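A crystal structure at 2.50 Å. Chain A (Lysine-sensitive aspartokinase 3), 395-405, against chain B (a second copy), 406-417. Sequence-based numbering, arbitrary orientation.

Chain A 395-405: DLSKACGVGKE
Chain B, residues 406-417: VFGVLEPFNIRM

Two glycines of chain A let its backbone settle directly onto the second copy, and the single hydrogen bond assigned between the stretches joins main chain to main chain: A:Gly401 N donates to B:Phe413 O at 3.1 Å, with a nearly straight N-H...O angle of 164°. The same carbonyl also receives a CA-H...O contact from A:Cys400, whose CA lies 3.3 Å from B:Phe413 O.

The chains run in opposite senses. Going up chain A, the nearest CA partners descend chain B: A:Ser397 faces B:Arg416 at 5.0 Å CA to CA, A:Cys400 faces B:Asn414 at 4.4 Å, A:Gly401 faces B:Glu411 at 4.2 Å, and A:Lys404 faces B:Phe407 at 4.9 Å. No sheet results. Chain A is loop through A:Gly401 and helix from A:Val402 onward; chain B starts in helix and, further on, makes a type I turn from B:Leu410 to B:Phe413, closed by B:Phe413 N to B:Leu410 O at 2.9 Å, and then extends through B:Asn414 (-108/107) and B:Ile415 (-87/124).

A:Gly401 is the N-cap of its helix, and its O accepts from A:Glu405 N at 3.0 Å. Its phi/psi of 74/10 favours glycine by itself, and its CA sits 3.0 Å from B:Glu411 O, so the turn carbonyl presses on bare backbone. At A:Gly403 (-64/-40) the rule is steric: a CB would point toward chain B and fall 2.5 Å from B:Phe407 CD2 and 3.0 Å from B:Ile415 CD1, clashing with both. Without one, A:Gly403 O comes within 3.4 Å of B:Phe407 CB, and A:Gly403 CA lies 4.3 Å from B:Ile415 CD1, obliquely placed to the phenylalanine ring. B:Phe407 takes chi1 m with chi2 82°; B:Ile415 is m, t.

The next residue, A:Lys404 (t, m, t, t), starts toward chain B and then leads its end away. Its aliphatic base does the packing: CB is 3.1 Å from B:Phe407 O, and CG is 3.9 Å from B:Glu411 CB. B:Glu411 is extended, t, t.

At the other end, B:Asn414 (chi1 t, chi2 68°) reaches the loop backbone at A:Ser397 and A:Ala399, but its amide is probably turned over in the model, so its pairing remains open. Beside it, A:Cys400 (m) places SG 4.0 Å from B:Asn414 CB, a van der Waals contact. A:Ser397 (p) sets its OG over one face of the B:Arg416 guanidinium, with A:Ser397 CB 3.5 Å from B:Arg416 NH1. That arginine (t, p, t, chi4 84°) spends its hydrogen bonds elsewhere in the structure, and offers the serine a flat surface.

A water stitches the middle: it donates to A:Ala399 O at 2.9 Å and accepts from A:Val402 N and B:Ile415 N, each at 3.2 Å, so it serves the first turn of the helix and the extended backbone of chain B together. The two stretches bury 641 Å² between them, both sides summed.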

# COMPACT_ATOMS: atom_id res chain seq x y z
N ASP A 395 -14.03 -13.25 -1.71
CA ASP A 395 -14.43 -12.38 -2.82
C ASP A 395 -14.98 -11.02 -2.38
O ASP A 395 -15.93 -10.50 -2.98
CB ASP A 395 -15.45 -13.09 -3.69
CG ASP A 395 -14.94 -14.42 -4.21
OD1 ASP A 395 -15.69 -15.10 -4.94
OD2 ASP A 395 -13.79 -14.78 -3.89
N LEU A 396 -14.39 -10.45 -1.33
CA LEU A 396 -14.81 -9.15 -0.83
C LEU A 396 -14.53 -8.06 -1.86
O LEU A 396 -15.25 -7.06 -1.93
CB LEU A 396 -14.08 -8.82 0.47
CG LEU A 396 -14.11 -9.90 1.55
CD1 LEU A 396 -13.30 -9.45 2.76
CD2 LEU A 396 -15.54 -10.15 1.95
N SER A 397 -13.48 -8.26 -2.67
CA SER A 397 -13.06 -7.30 -3.69
C SER A 397 -14.01 -7.19 -4.87
O SER A 397 -14.25 -6.09 -5.37
CB SER A 397 -11.65 -7.64 -4.18
OG SER A 397 -11.57 -8.97 -4.66
N LYS A 398 -14.52 -8.32 -5.34
CA LYS A 398 -15.44 -8.31 -6.48
C LYS A 398 -16.89 -8.49 -6.06
O LYS A 398 -17.71 -9.02 -6.81
CB LYS A 398 -15.05 -9.40 -7.49
CG LYS A 398 -13.72 -9.16 -8.17
CD LYS A 398 -13.57 -10.01 -9.42
CE LYS A 398 -12.35 -9.60 -10.23
NZ LYS A 398 -12.30 -10.26 -11.58
N ALA A 399 -17.21 -8.04 -4.84
CA ALA A 399 -18.56 -8.15 -4.30
C ALA A 399 -19.06 -6.75 -3.98
O ALA A 399 -18.28 -5.80 -4.00
CB ALA A 399 -18.55 -9.00 -3.06
N CYS A 400 -20.35 -6.62 -3.68
CA CYS A 400 -20.94 -5.31 -3.38
C CYS A 400 -21.30 -5.00 -1.94
O CYS A 400 -21.52 -5.91 -1.13
CB CYS A 400 -22.19 -5.08 -4.24
SG CYS A 400 -21.83 -4.76 -5.97
N GLY A 401 -21.37 -3.70 -1.62
CA GLY A 401 -21.74 -3.23 -0.30
C GLY A 401 -20.73 -3.38 0.82
O GLY A 401 -21.06 -3.16 1.99
N VAL A 402 -19.50 -3.73 0.49
CA VAL A 402 -18.48 -3.93 1.50
C VAL A 402 -18.15 -2.68 2.32
O VAL A 402 -18.03 -2.76 3.54
CB VAL A 402 -17.18 -4.48 0.89
CG1 VAL A 402 -16.07 -4.51 1.94
CG2 VAL A 402 -17.42 -5.88 0.33
N GLY A 403 -18.01 -1.54 1.67
CA GLY A 403 -17.69 -0.33 2.40
C GLY A 403 -18.73 0.13 3.40
O GLY A 403 -18.40 0.59 4.50
N LYS A 404 -20.00 0.03 3.03
CA LYS A 404 -21.11 0.45 3.88
C LYS A 404 -21.28 -0.52 5.04
O LYS A 404 -21.45 -0.12 6.20
CB LYS A 404 -22.40 0.52 3.05
CG LYS A 404 -23.65 1.07 3.76
CD LYS A 404 -24.37 0.02 4.61
CE LYS A 404 -25.58 0.64 5.32
NZ LYS A 404 -26.30 -0.33 6.20
N GLU A 405 -21.22 -1.81 4.71
CA GLU A 405 -21.39 -2.86 5.69
C GLU A 405 -20.39 -2.79 6.84
O GLU A 405 -20.76 -3.02 7.99
CB GLU A 405 -21.28 -4.22 4.99
CG GLU A 405 -22.01 -5.33 5.71
CD GLU A 405 -23.47 -5.00 5.96
OE1 GLU A 405 -23.76 -4.11 6.79
OE2 GLU A 405 -24.34 -5.64 5.31
N VAL B 406 -18.14 8.44 3.82
CA VAL B 406 -17.82 8.14 2.43
C VAL B 406 -18.52 6.91 1.85
O VAL B 406 -19.00 6.94 0.73
CB VAL B 406 -16.30 7.92 2.23
CG1 VAL B 406 -16.04 7.25 0.88
CG2 VAL B 406 -15.55 9.25 2.29
N PHE B 407 -18.56 5.83 2.63
CA PHE B 407 -19.14 4.59 2.15
C PHE B 407 -20.59 4.34 2.55
O PHE B 407 -21.11 3.24 2.32
CB PHE B 407 -18.26 3.42 2.59
CG PHE B 407 -16.80 3.59 2.22
CD1 PHE B 407 -15.95 4.35 3.02
CD2 PHE B 407 -16.30 3.03 1.06
CE1 PHE B 407 -14.63 4.56 2.65
CE2 PHE B 407 -14.98 3.23 0.68
CZ PHE B 407 -14.14 4.00 1.48
N GLY B 408 -21.24 5.35 3.11
CA GLY B 408 -22.63 5.19 3.52
C GLY B 408 -23.57 5.20 2.32
O GLY B 408 -24.65 4.59 2.36
N VAL B 409 -23.14 5.86 1.26
CA VAL B 409 -23.93 5.99 0.04
C VAL B 409 -23.59 4.98 -1.05
O VAL B 409 -24.39 4.75 -1.97
CB VAL B 409 -23.73 7.38 -0.57
CG1 VAL B 409 -24.84 7.67 -1.56
CG2 VAL B 409 -23.67 8.42 0.52
N LEU B 410 -22.41 4.38 -0.95
CA LEU B 410 -21.92 3.43 -1.95
C LEU B 410 -22.33 1.98 -1.76
O LEU B 410 -21.75 1.09 -2.38
CB LEU B 410 -20.40 3.54 -2.00
CG LEU B 410 -19.99 5.02 -1.92
CD1 LEU B 410 -18.49 5.16 -1.86
CD2 LEU B 410 -20.56 5.75 -3.12
N GLU B 411 -23.32 1.75 -0.91
CA GLU B 411 -23.79 0.39 -0.63
C GLU B 411 -24.03 -0.39 -1.91
O GLU B 411 -23.56 -1.52 -2.05
CB GLU B 411 -25.07 0.43 0.20
CG GLU B 411 -25.80 -0.91 0.27
CD GLU B 411 -27.03 -0.85 1.14
OE1 GLU B 411 -27.58 0.25 1.32
OE2 GLU B 411 -27.45 -1.92 1.63
N PRO B 412 -24.77 0.20 -2.85
CA PRO B 412 -25.09 -0.45 -4.13
C PRO B 412 -23.91 -0.71 -5.09
O PRO B 412 -24.12 -1.25 -6.18
CB PRO B 412 -26.11 0.51 -4.74
CG PRO B 412 -25.67 1.85 -4.20
CD PRO B 412 -25.42 1.52 -2.76
N PHE B 413 -22.69 -0.37 -4.68
CA PHE B 413 -21.53 -0.55 -5.55
C PHE B 413 -20.44 -1.53 -5.13
O PHE B 413 -20.45 -2.07 -4.03
CB PHE B 413 -20.87 0.80 -5.79
CG PHE B 413 -21.81 1.85 -6.29
CD1 PHE B 413 -22.00 3.02 -5.57
CD2 PHE B 413 -22.49 1.67 -7.49
CE1 PHE B 413 -22.86 4.01 -6.04
CE2 PHE B 413 -23.35 2.66 -7.97
CZ PHE B 413 -23.54 3.83 -7.23
N ASN B 414 -19.49 -1.74 -6.04
CA ASN B 414 -18.38 -2.63 -5.76
C ASN B 414 -17.12 -1.82 -5.55
O ASN B 414 -16.57 -1.28 -6.50
CB ASN B 414 -18.15 -3.60 -6.91
CG ASN B 414 -16.84 -4.38 -6.75
OD1 ASN B 414 -16.70 -5.21 -5.85
ND2 ASN B 414 -15.88 -4.09 -7.62
N ILE B 415 -16.67 -1.71 -4.32
CA ILE B 415 -15.44 -0.99 -4.10
C ILE B 415 -14.36 -2.03 -4.29
O ILE B 415 -14.38 -3.08 -3.64
CB ILE B 415 -15.43 -0.39 -2.73
CG1 ILE B 415 -16.68 0.47 -2.62
CG2 ILE B 415 -14.14 0.42 -2.52
CD1 ILE B 415 -16.74 1.37 -1.44
N ARG B 416 -13.43 -1.76 -5.21
CA ARG B 416 -12.37 -2.70 -5.55
C ARG B 416 -11.04 -2.50 -4.84
O ARG B 416 -10.24 -3.43 -4.69
CB ARG B 416 -12.11 -2.65 -7.06
CG ARG B 416 -10.99 -3.56 -7.52
CD ARG B 416 -11.38 -5.02 -7.44
NE ARG B 416 -10.29 -5.89 -7.90
CZ ARG B 416 -9.27 -6.28 -7.14
NH1 ARG B 416 -9.19 -5.90 -5.88
NH2 ARG B 416 -8.32 -7.04 -7.66
N MET B 417 -10.80 -1.27 -4.40
CA MET B 417 -9.55 -0.97 -3.75
C MET B 417 -9.75 0.26 -2.90
O MET B 417 -10.45 1.18 -3.29
CB MET B 417 -8.48 -0.70 -4.82
CG MET B 417 -7.05 -0.57 -4.33
SD MET B 417 -6.70 1.03 -3.59
CE MET B 417 -7.08 2.10 -4.92
O HOH W 1 -17.67 -3.70 -2.09